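Local coordinates for protein ATP-dependent DNA helicase PIF1 (Candida albicans, PDB 7OTJ) that unwinds DNA in the 5'-3' direction at the expense of ATP, probably resolving G-quadruplexes and guarding mitochondrial and nuclear genome stability, at residues T279-P284 / V435-I440; C297-D302 / E424-E429. All coordinates share one frame; numbering follows the deposited sequence.

Contact 1. Residues T279-P284 / V435-I440; sequences TNFLAP and VLVSRI. With nucleotides of chain C.
A buried contact joins A283 and F281, in the loop between helix 273-279 and strand 286-289, to R439 and V437 on strand 435-446. At its centre R439 NH1 donates to the carbonyl of A283, with NH1 to O at 2.7 Å and an N-H...O angle of 143°. The acceptor lies close to the guanidinium plane, at its edge. CG of R439 is anti to the backbone N (chi1 166°) and the chain bends at chi3, so that NE turns off the line of the extended CB-CG-CD part. Water 1, also in that plane, accepts from R439 NH1 at 2.9 Å and probably donates to F281 O at 2.8 Å; a second loop carbonyl may thus be linked to the same nitrogen through the water. NH2 forms a salt bridge with D265 of strand 259-267, which probably fixes the rotation of the group. The F281 ring stands 77° from the guanidinium plane and meets R439 CB at its edge, CD2 to CB 3.7 Å, while F281 CZ reaches V437 CG1 at 4.2 Å. N280, whose side chain starts away from the strand, makes a weak hydrogen bond from ND2 to O4 of DT5 of chain C. The loop belongs to the Pif1 2B domain, of the SH3 clan; in its antiparallel sheet V437 and L436 together face T428, a classic beta bulge.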
ATOM      1  N   THR A 279     -18.986   5.084   0.168  1.00 48.82           N
ATOM      2  CA  THR A 279     -18.110   5.811  -0.744  1.00 48.24           C
ATOM      3  C   THR A 279     -16.656   5.389  -0.581  1.00 48.69           C
ATOM      4  O   THR A 279     -15.902   5.372  -1.561  1.00 61.97           O
ATOM      5  CB  THR A 279     -18.282   7.319  -0.538  1.00 59.98           C
ATOM      6  OG1 THR A 279     -19.586   7.709  -0.988  1.00 58.56           O
ATOM      7  CG2 THR A 279     -17.238   8.112  -1.317  1.00 52.28           C
ATOM      8  N   ASN A 280     -16.254   4.987   0.621  1.00 49.40           N
ATOM      9  CA  ASN A 280     -14.860   4.672   0.892  1.00 48.89           C
ATOM     10  C   ASN A 280     -14.560   3.180   0.828  1.00 49.03           C
ATOM     11  O   ASN A 280     -13.430   2.779   1.125  1.00 49.30           O
ATOM     12  CB  ASN A 280     -14.459   5.222   2.258  1.00 57.75           C
ATOM     13  CG  ASN A 280     -14.349   6.726   2.260  1.00 58.71           C
ATOM     14  OD1 ASN A 280     -14.030   7.335   1.240  1.00 70.07           O
ATOM     15  ND2 ASN A 280     -14.612   7.337   3.407  1.00 65.29           N
ATOM     16  N   PHE A 281     -15.522   2.356   0.410  1.00 51.26           N
ATOM     17  CA  PHE A 281     -15.241   0.944   0.180  1.00 54.26           C
ATOM     18  C   PHE A 281     -14.364   0.785  -1.056  1.00 56.38           C
ATOM     19  O   PHE A 281     -14.624   1.396  -2.095  1.00 59.53           O
ATOM     20  CB  PHE A 281     -16.538   0.152  -0.006  1.00 50.82           C
ATOM     21  CG  PHE A 281     -17.201  -0.257   1.277  1.00 57.34           C
ATOM     22  CD1 PHE A 281     -16.971   0.443   2.452  1.00 51.40           C
ATOM     23  CD2 PHE A 281     -18.055  -1.350   1.310  1.00 54.44           C
ATOM     24  CE1 PHE A 281     -17.586   0.068   3.632  1.00 51.50           C
ATOM     25  CE2 PHE A 281     -18.671  -1.731   2.492  1.00 51.93           C
ATOM     26  CZ  PHE A 281     -18.437  -1.022   3.649  1.00 51.35           C
ATOM     27  N   LEU A 282     -13.331  -0.055  -0.944  1.00 60.38           N
ATOM     28  CA  LEU A 282     -12.453  -0.311  -2.082  1.00 51.93           C
ATOM     29  C   LEU A 282     -13.203  -1.005  -3.210  1.00 60.50           C
ATOM     30  O   LEU A 282     -13.000  -0.686  -4.389  1.00 70.27           O
ATOM     31  CB  LEU A 282     -11.252  -1.150  -1.645  1.00 56.79           C
ATOM     32  CG  LEU A 282     -10.241  -1.529  -2.732  1.00 61.11           C
ATOM     33  CD1 LEU A 282      -9.679  -0.288  -3.414  1.00 52.92           C
ATOM     34  CD2 LEU A 282      -9.115  -2.385  -2.159  1.00 56.08           C
ATOM     35  N   ALA A 283     -14.061  -1.963  -2.871  1.00 61.74           N
ATOM     36  CA  ALA A 283     -14.888  -2.610  -3.876  1.00 58.99           C
ATOM     37  C   ALA A 283     -15.752  -1.562  -4.571  1.00 62.07           C
ATOM     38  O   ALA A 283     -16.418  -0.765  -3.891  1.00 62.40           O
ATOM     39  CB  ALA A 283     -15.766  -3.683  -3.236  1.00 54.46           C
ATOM     40  N   PRO A 284     -15.785  -1.533  -5.899  1.00 63.83           N
ATOM     41  CA  PRO A 284     -16.471  -0.441  -6.592  1.00 54.08           C
ATOM     42  C   PRO A 284     -17.975  -0.648  -6.662  1.00 59.32           C
ATOM     43  O   PRO A 284     -18.477  -1.768  -6.773  1.00 56.83           O
ATOM     44  CB  PRO A 284     -15.851  -0.479  -7.993  1.00 54.18           C
ATOM     45  CG  PRO A 284     -15.499  -1.912  -8.185  1.00 55.27           C
ATOM     46  CD  PRO A 284     -15.045  -2.401  -6.830  1.00 60.88           C
ATOM     47  N   VAL A 435     -23.758  -6.427  11.293  1.00 62.41           N
ATOM     48  CA  VAL A 435     -23.284  -5.713  10.114  1.00 62.43           C
ATOM     49  C   VAL A 435     -24.119  -4.450   9.946  1.00 53.50           C
ATOM     50  O   VAL A 435     -25.354  -4.502   9.920  1.00 54.60           O
ATOM     51  CB  VAL A 435     -23.353  -6.605   8.868  1.00 63.04           C
ATOM     52  CG1 VAL A 435     -24.630  -7.420   8.873  1.00 67.82           C
ATOM     53  CG2 VAL A 435     -23.272  -5.766   7.607  1.00 57.38           C
ATOM     54  N   LEU A 436     -23.446  -3.304   9.879  1.00 52.17           N
ATOM     55  CA  LEU A 436     -24.132  -2.027   9.743  1.00 52.00           C
ATOM     56  C   LEU A 436     -24.277  -1.602   8.289  1.00 60.59           C
ATOM     57  O   LEU A 436     -25.293  -0.999   7.923  1.00 67.53           O
ATOM     58  CB  LEU A 436     -23.385  -0.947  10.535  1.00 51.15           C
ATOM     59  CG  LEU A 436     -23.139  -1.231  12.028  1.00 56.11           C
ATOM     60  CD1 LEU A 436     -22.342  -0.117  12.684  1.00 51.00           C
ATOM     61  CD2 LEU A 436     -24.443  -1.454  12.781  1.00 53.19           C
ATOM     62  N   VAL A 437     -23.303  -1.943   7.449  1.00 50.74           N
ATOM     63  CA  VAL A 437     -23.339  -1.662   6.021  1.00 50.49           C
ATOM     64  C   VAL A 437     -22.757  -2.870   5.300  1.00 58.99           C
ATOM     65  O   VAL A 437     -21.784  -3.469   5.770  1.00 55.73           O
ATOM     66  CB  VAL A 437     -22.553  -0.381   5.667  1.00 52.31           C
ATOM     67  CG1 VAL A 437     -22.480  -0.212   4.173  1.00 49.52           C
ATOM     68  CG2 VAL A 437     -23.197   0.836   6.292  1.00 59.35           C
ATOM     69  N   SER A 438     -23.379  -3.254   4.181  1.00 58.11           N
ATOM     70  CA  SER A 438     -22.916  -4.377   3.377  1.00 51.77           C
ATOM     71  C   SER A 438     -22.844  -3.990   1.905  1.00 60.13           C
ATOM     72  O   SER A 438     -23.768  -3.367   1.370  1.00 59.82           O
ATOM     73  CB  SER A 438     -23.839  -5.584   3.556  1.00 53.51           C
ATOM     74  OG  SER A 438     -23.393  -6.685   2.786  1.00 57.26           O
ATOM     75  N   ARG A 439     -21.762  -4.400   1.243  1.00 51.13           N
ATOM     76  CA  ARG A 439     -21.637  -4.269  -0.203  1.00 58.70           C
ATOM     77  C   ARG A 439     -21.154  -5.589  -0.776  1.00 65.82           C
ATOM     78  O   ARG A 439     -20.130  -6.124  -0.337  1.00 64.74           O
ATOM     79  CB  ARG A 439     -20.669  -3.153  -0.619  1.00 58.59           C
ATOM     80  CG  ARG A 439     -20.275  -3.250  -2.098  1.00 50.19           C
ATOM     81  CD  ARG A 439     -19.515  -2.036  -2.595  1.00 51.08           C
ATOM     82  NE  ARG A 439     -20.374  -0.863  -2.690  1.00 59.12           N
ATOM     83  CZ  ARG A 439     -19.936   0.369  -2.910  1.00 64.68           C
ATOM     84  NH1 ARG A 439     -18.648   0.622  -3.096  1.00 50.98           N
ATOM     85  NH2 ARG A 439     -20.811   1.373  -2.930  1.00 62.83           N
ATOM     86  N   ILE A 440     -21.880  -6.101  -1.764  1.00 61.34           N
ATOM     87  CA  ILE A 440     -21.531  -7.341  -2.441  1.00 54.72           C
ATOM     88  C   ILE A 440     -21.100  -6.975  -3.851  1.00 61.83           C
ATOM     89  O   ILE A 440     -21.851  -6.329  -4.593  1.00 68.23           O
ATOM     90  CB  ILE A 440     -22.701  -8.337  -2.446  1.00 58.70           C
ATOM     91  CG1 ILE A 440     -23.096  -8.686  -1.006  1.00 65.26           C
ATOM     92  CG2 ILE A 440     -22.330  -9.590  -3.226  1.00 58.28           C
ATOM     93  CD1 ILE A 440     -24.270  -9.633  -0.895  1.00 76.43           C
TER
ATOM     94  P    DT C   5      -7.924   1.041   6.130  1.00 47.72           P
ATOM     95  OP1  DT C   5      -7.484  -0.278   6.648  1.00 49.65           O
ATOM     96  OP2  DT C   5      -8.358   1.170   4.718  1.00 54.68           O
ATOM     97  O5'  DT C   5      -9.071   1.556   7.118  1.00 53.42           O
ATOM     98  C5'  DT C   5      -8.939   1.338   8.521  1.00 51.30           C
ATOM     99  C4'  DT C   5     -10.240   0.825   9.120  1.00 51.85           C
ATOM    100  O4'  DT C   5     -11.209   1.901   9.156  1.00 55.46           O
ATOM    101  C3'  DT C   5     -10.899  -0.322   8.361  1.00 51.65           C
ATOM    102  O3'  DT C   5     -11.477  -1.255   9.276  1.00 68.44           O
ATOM    103  C2'  DT C   5     -11.966   0.379   7.513  1.00 50.89           C
ATOM    104  C1'  DT C   5     -12.342   1.581   8.371  1.00 48.79           C
ATOM    105  N1   DT C   5     -12.698   2.786   7.583  1.00 50.49           N
ATOM    106  C2   DT C   5     -13.916   3.394   7.789  1.00 56.13           C
ATOM    107  O2   DT C   5     -14.741   2.991   8.586  1.00 61.52           O
ATOM    108  N3   DT C   5     -14.140   4.504   7.017  1.00 58.09           N
ATOM    109  C4   DT C   5     -13.282   5.057   6.082  1.00 57.26           C
ATOM    110  O4   DT C   5     -13.572   6.057   5.437  1.00 58.67           O
ATOM    111  C5   DT C   5     -12.021   4.374   5.921  1.00 57.14           C
ATOM    112  C7   DT C   5     -11.009   4.883   4.934  1.00 50.82           C
ATOM    113  C6   DT C   5     -11.793   3.287   6.675  1.00 52.87           C
TER
HETATM  114  O   HOH W   1     -16.803   2.849  -2.959  1.00 46.37           O

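Contact 2. Residues C297-D302 / E424-E429; sequences CIKNFD and EQWTTE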
ATOM      1  N   CYS A 297      -6.918  -8.002  -8.233  1.00 62.44           N
ATOM      2  CA  CYS A 297      -7.658  -8.631  -7.150  1.00 65.01           C
ATOM      3  C   CYS A 297      -7.531  -7.800  -5.877  1.00 67.40           C
ATOM      4  O   CYS A 297      -6.455  -7.289  -5.558  1.00 73.56           O
ATOM      5  CB  CYS A 297      -7.134 -10.045  -6.918  1.00 69.13           C
ATOM      6  SG  CYS A 297      -7.967 -10.935  -5.606  1.00 76.93           S
ATOM      7  N   ILE A 298      -8.631  -7.661  -5.142  1.00 60.08           N
ATOM      8  CA  ILE A 298      -8.607  -6.832  -3.942  1.00 71.04           C
ATOM      9  C   ILE A 298      -8.980  -7.626  -2.688  1.00 72.81           C
ATOM     10  O   ILE A 298      -9.355  -7.040  -1.677  1.00 58.17           O
ATOM     11  CB  ILE A 298      -9.511  -5.595  -4.102  1.00 66.30           C
ATOM     12  CG1 ILE A 298     -10.972  -6.020  -4.264  1.00 64.24           C
ATOM     13  CG2 ILE A 298      -9.059  -4.751  -5.280  1.00 58.44           C
ATOM     14  CD1 ILE A 298     -11.944  -4.865  -4.354  1.00 57.78           C
ATOM     15  N   LYS A 299      -8.862  -8.954  -2.734  1.00 73.59           N
ATOM     16  CA  LYS A 299      -9.076  -9.796  -1.564  1.00 74.83           C
ATOM     17  C   LYS A 299      -8.021 -10.891  -1.539  1.00 79.63           C
ATOM     18  O   LYS A 299      -7.605 -11.385  -2.592  1.00 72.67           O
ATOM     19  CB  LYS A 299     -10.481 -10.420  -1.558  1.00 67.15           C
ATOM     20  CG  LYS A 299     -10.763 -11.298  -0.347  1.00 67.91           C
ATOM     21  CD  LYS A 299     -12.231 -11.662  -0.233  1.00 71.38           C
ATOM     22  CE  LYS A 299     -13.082 -10.450   0.147  1.00 81.39           C
ATOM     23  NZ  LYS A 299     -12.836  -9.933   1.528  1.00 75.09           N
ATOM     24  N   ASN A 300      -7.585 -11.261  -0.335  1.00 78.94           N
ATOM     25  CA  ASN A 300      -6.647 -12.367  -0.148  1.00 77.01           C
ATOM     26  C   ASN A 300      -7.432 -13.673  -0.134  1.00 76.26           C
ATOM     27  O   ASN A 300      -7.939 -14.104   0.899  1.00 92.38           O
ATOM     28  CB  ASN A 300      -5.846 -12.186   1.137  1.00 74.43           C
ATOM     29  CG  ASN A 300      -5.034 -10.906   1.143  1.00 83.18           C
ATOM     30  OD1 ASN A 300      -3.860 -10.900   0.770  1.00 78.89           O
ATOM     31  ND2 ASN A 300      -5.655  -9.813   1.574  1.00 92.83           N
ATOM     32  N   PHE A 301      -7.557 -14.305  -1.302  1.00 78.71           N
ATOM     33  CA  PHE A 301      -8.237 -15.596  -1.354  1.00 77.67           C
ATOM     34  C   PHE A 301      -7.307 -16.731  -0.945  1.00 90.46           C
ATOM     35  O   PHE A 301      -7.560 -17.441   0.033  1.00 94.52           O
ATOM     36  CB  PHE A 301      -8.779 -15.849  -2.761  1.00 78.39           C
ATOM     37  CG  PHE A 301      -9.979 -15.027  -3.104  1.00 81.50           C
ATOM     38  CD1 PHE A 301     -11.192 -15.261  -2.481  1.00 80.34           C
ATOM     39  CD2 PHE A 301      -9.900 -14.031  -4.060  1.00 82.20           C
ATOM     40  CE1 PHE A 301     -12.304 -14.511  -2.795  1.00 83.63           C
ATOM     41  CE2 PHE A 301     -11.010 -13.276  -4.382  1.00 77.12           C
ATOM     42  CZ  PHE A 301     -12.212 -13.517  -3.749  1.00 88.35           C
ATOM     43  N   ASP A 302      -6.215 -16.896  -1.675  1.00 98.03           N
ATOM     44  CA  ASP A 302      -5.297 -18.007  -1.506  1.00 97.11           C
ATOM     45  C   ASP A 302      -4.031 -17.524  -0.812  1.00 95.75           C
ATOM     46  O   ASP A 302      -3.903 -16.359  -0.428  1.00 96.61           O
ATOM     47  CB  ASP A 302      -4.976 -18.636  -2.866  1.00 95.60           C
ATOM     48  CG  ASP A 302      -4.541 -20.084  -2.755  1.00112.44           C
ATOM     49  OD1 ASP A 302      -4.598 -20.640  -1.638  1.00128.00           O
ATOM     50  OD2 ASP A 302      -4.140 -20.664  -3.787  1.00111.81           O
ATOM     51  N   GLU A 424     -17.900 -11.161  -3.548  1.00 66.94           N
ATOM     52  CA  GLU A 424     -17.516 -11.164  -2.145  1.00 60.03           C
ATOM     53  C   GLU A 424     -18.290 -10.081  -1.409  1.00 62.04           C
ATOM     54  O   GLU A 424     -18.882  -9.191  -2.024  1.00 68.55           O
ATOM     55  CB  GLU A 424     -16.014 -10.928  -1.973  1.00 64.07           C
ATOM     56  CG  GLU A 424     -15.154 -12.070  -2.455  1.00 67.25           C
ATOM     57  CD  GLU A 424     -15.438 -13.349  -1.702  1.00 76.40           C
ATOM     58  OE1 GLU A 424     -15.705 -14.377  -2.356  1.00 86.14           O
ATOM     59  OE2 GLU A 424     -15.411 -13.319  -0.454  1.00 80.85           O
ATOM     60  N   GLN A 425     -18.286 -10.164  -0.081  1.00 65.78           N
ATOM     61  CA  GLN A 425     -18.990  -9.205   0.760  1.00 55.18           C
ATOM     62  C   GLN A 425     -18.002  -8.414   1.608  1.00 60.83           C
ATOM     63  O   GLN A 425     -17.124  -8.995   2.254  1.00 62.02           O
ATOM     64  CB  GLN A 425     -20.014  -9.902   1.660  1.00 54.72           C
ATOM     65  CG  GLN A 425     -20.821  -8.931   2.516  1.00 61.54           C
ATOM     66  CD  GLN A 425     -21.657  -9.619   3.579  1.00 64.20           C
ATOM     67  OE1 GLN A 425     -21.354 -10.732   4.008  1.00 73.49           O
ATOM     68  NE2 GLN A 425     -22.714  -8.949   4.018  1.00 64.96           N
ATOM     69  N   TRP A 426     -18.150  -7.092   1.597  1.00 63.47           N
ATOM     70  CA  TRP A 426     -17.447  -6.192   2.500  1.00 56.63           C
ATOM     71  C   TRP A 426     -18.461  -5.597   3.464  1.00 53.27           C
ATOM     72  O   TRP A 426     -19.533  -5.148   3.045  1.00 61.10           O
ATOM     73  CB  TRP A 426     -16.723  -5.079   1.734  1.00 60.54           C
ATOM     74  CG  TRP A 426     -15.565  -5.551   0.892  1.00 62.57           C
ATOM     75  CD1 TRP A 426     -14.240  -5.497   1.213  1.00 59.46           C
ATOM     76  CD2 TRP A 426     -15.635  -6.137  -0.414  1.00 66.25           C
ATOM     77  NE1 TRP A 426     -13.480  -6.015   0.192  1.00 61.93           N
ATOM     78  CE2 TRP A 426     -14.313  -6.416  -0.818  1.00 65.26           C
ATOM     79  CE3 TRP A 426     -16.688  -6.457  -1.278  1.00 59.20           C
ATOM     80  CZ2 TRP A 426     -14.014  -6.998  -2.050  1.00 60.18           C
ATOM     81  CZ3 TRP A 426     -16.390  -7.036  -2.501  1.00 64.18           C
ATOM     82  CH2 TRP A 426     -15.064  -7.300  -2.875  1.00 59.36           C
ATOM     83  N   THR A 427     -18.129  -5.598   4.752  1.00 59.94           N
ATOM     84  CA  THR A 427     -19.062  -5.186   5.789  1.00 57.83           C
ATOM     85  C   THR A 427     -18.412  -4.151   6.690  1.00 56.54           C
ATOM     86  O   THR A 427     -17.232  -4.273   7.037  1.00 61.61           O
ATOM     87  CB  THR A 427     -19.526  -6.372   6.640  1.00 58.59           C
ATOM     88  OG1 THR A 427     -18.390  -6.982   7.265  1.00 65.15           O
ATOM     89  CG2 THR A 427     -20.252  -7.402   5.789  1.00 56.51           C
ATOM     90  N   THR A 428     -19.161  -3.100   6.998  1.00 54.67           N
ATOM     91  CA  THR A 428     -18.916  -2.294   8.180  1.00 53.76           C
ATOM     92  C   THR A 428     -19.719  -2.899   9.328  1.00 59.74           C
ATOM     93  O   THR A 428     -20.927  -3.123   9.194  1.00 64.94           O
ATOM     94  CB  THR A 428     -19.315  -0.840   7.928  1.00 47.26           C
ATOM     95  OG1 THR A 428     -18.389  -0.249   7.006  1.00 59.95           O
ATOM     96  CG2 THR A 428     -19.310  -0.050   9.211  1.00 49.96           C
ATOM     97  N   GLU A 429     -19.063  -3.156  10.454  1.00 57.86           N
ATOM     98  CA  GLU A 429     -19.703  -3.900  11.528  1.00 62.99           C
ATOM     99  C   GLU A 429     -19.525  -3.177  12.853  1.00 64.34           C
ATOM    100  O   GLU A 429     -18.814  -2.175  12.959  1.00 71.97           O
ATOM    101  CB  GLU A 429     -19.147  -5.329  11.634  1.00 67.01           C
ATOM    102  CG  GLU A 429     -19.562  -6.257  10.500  1.00 65.10           C
ATOM    103  CD  GLU A 429     -19.035  -7.671  10.676  1.00 69.21           C
ATOM    104  OE1 GLU A 429     -18.838  -8.365   9.656  1.00 65.61           O
ATOM    105  OE2 GLU A 429     -18.815  -8.086  11.835  1.00 77.36           O
TER
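Two aromatic rings, F301 and W426, flank the side chain of K299. CG of K299 lies over the centre of one face of F301, 4.2 Å above the plane, and its CE sits 4.0 Å above one face of the W426 indole, displaced toward the rim. At the edge of F301, near the ring plane, is a carboxylate oxygen of E424: OE1 lies 3.4 Å from CE1, and ring and carboxylate planes are 86° apart. F301 and E424 approach tip to tip, and the ring atom CZ also rests 3.5 Å from CG of E424. CG of K299 is anti to the backbone N (chi1 -179°), and bends at chi3 and chi4 turn the end of the chain, bringing CE against CB of E424 and NZ near NE1 of W426. The ammonium makes an off-centre cation-pi contact, with NZ 4.6 Å from the centroid of the five-membered ring of W426 and 28° off its normal. I298 crosses the indole at about a right angle; its CD1 touches CZ2 of W426 at 3.8 Å, and P443 of strand 435-446 also touches both residues. No hydrogen bond spans the two segments. The contact joins the loop after strand 294-297 to strand 424-429, near the protein surface, with a phosphate ion close to F301. K299 NZ and E424 OE2 are 4.7 Å apart, so their opposite charges may attract without forming a salt bridge. The chemistry is therefore that of a lysine held by its methylene groups and by a pi system, with a carboxylate whose negative charge probably interacts favourably with the positive rim of F301.

Overall arrangement
From the N terminus, the chain passes the P-loop ATPase region before helix 273-279 leads into 279-284. After strand 286-289 and strand 294-297 it reaches 297-302, then runs through 310-316, an unmodelled stretch and strands 404-409 and 416-420 to 424-429, where contact 2 closes a loop of 121 residues. Turning back, it enters 435-440, where contact 1 closes the wider loop of 150 residues; contact 2 thus nests within contact 1. The late segments are neighbouring antiparallel strands, joined by a probable hydrogen bond from L436 N to T428 O, and their sheet receives both loops. A283 CB packs on W426 CZ3, bridging the two contacts.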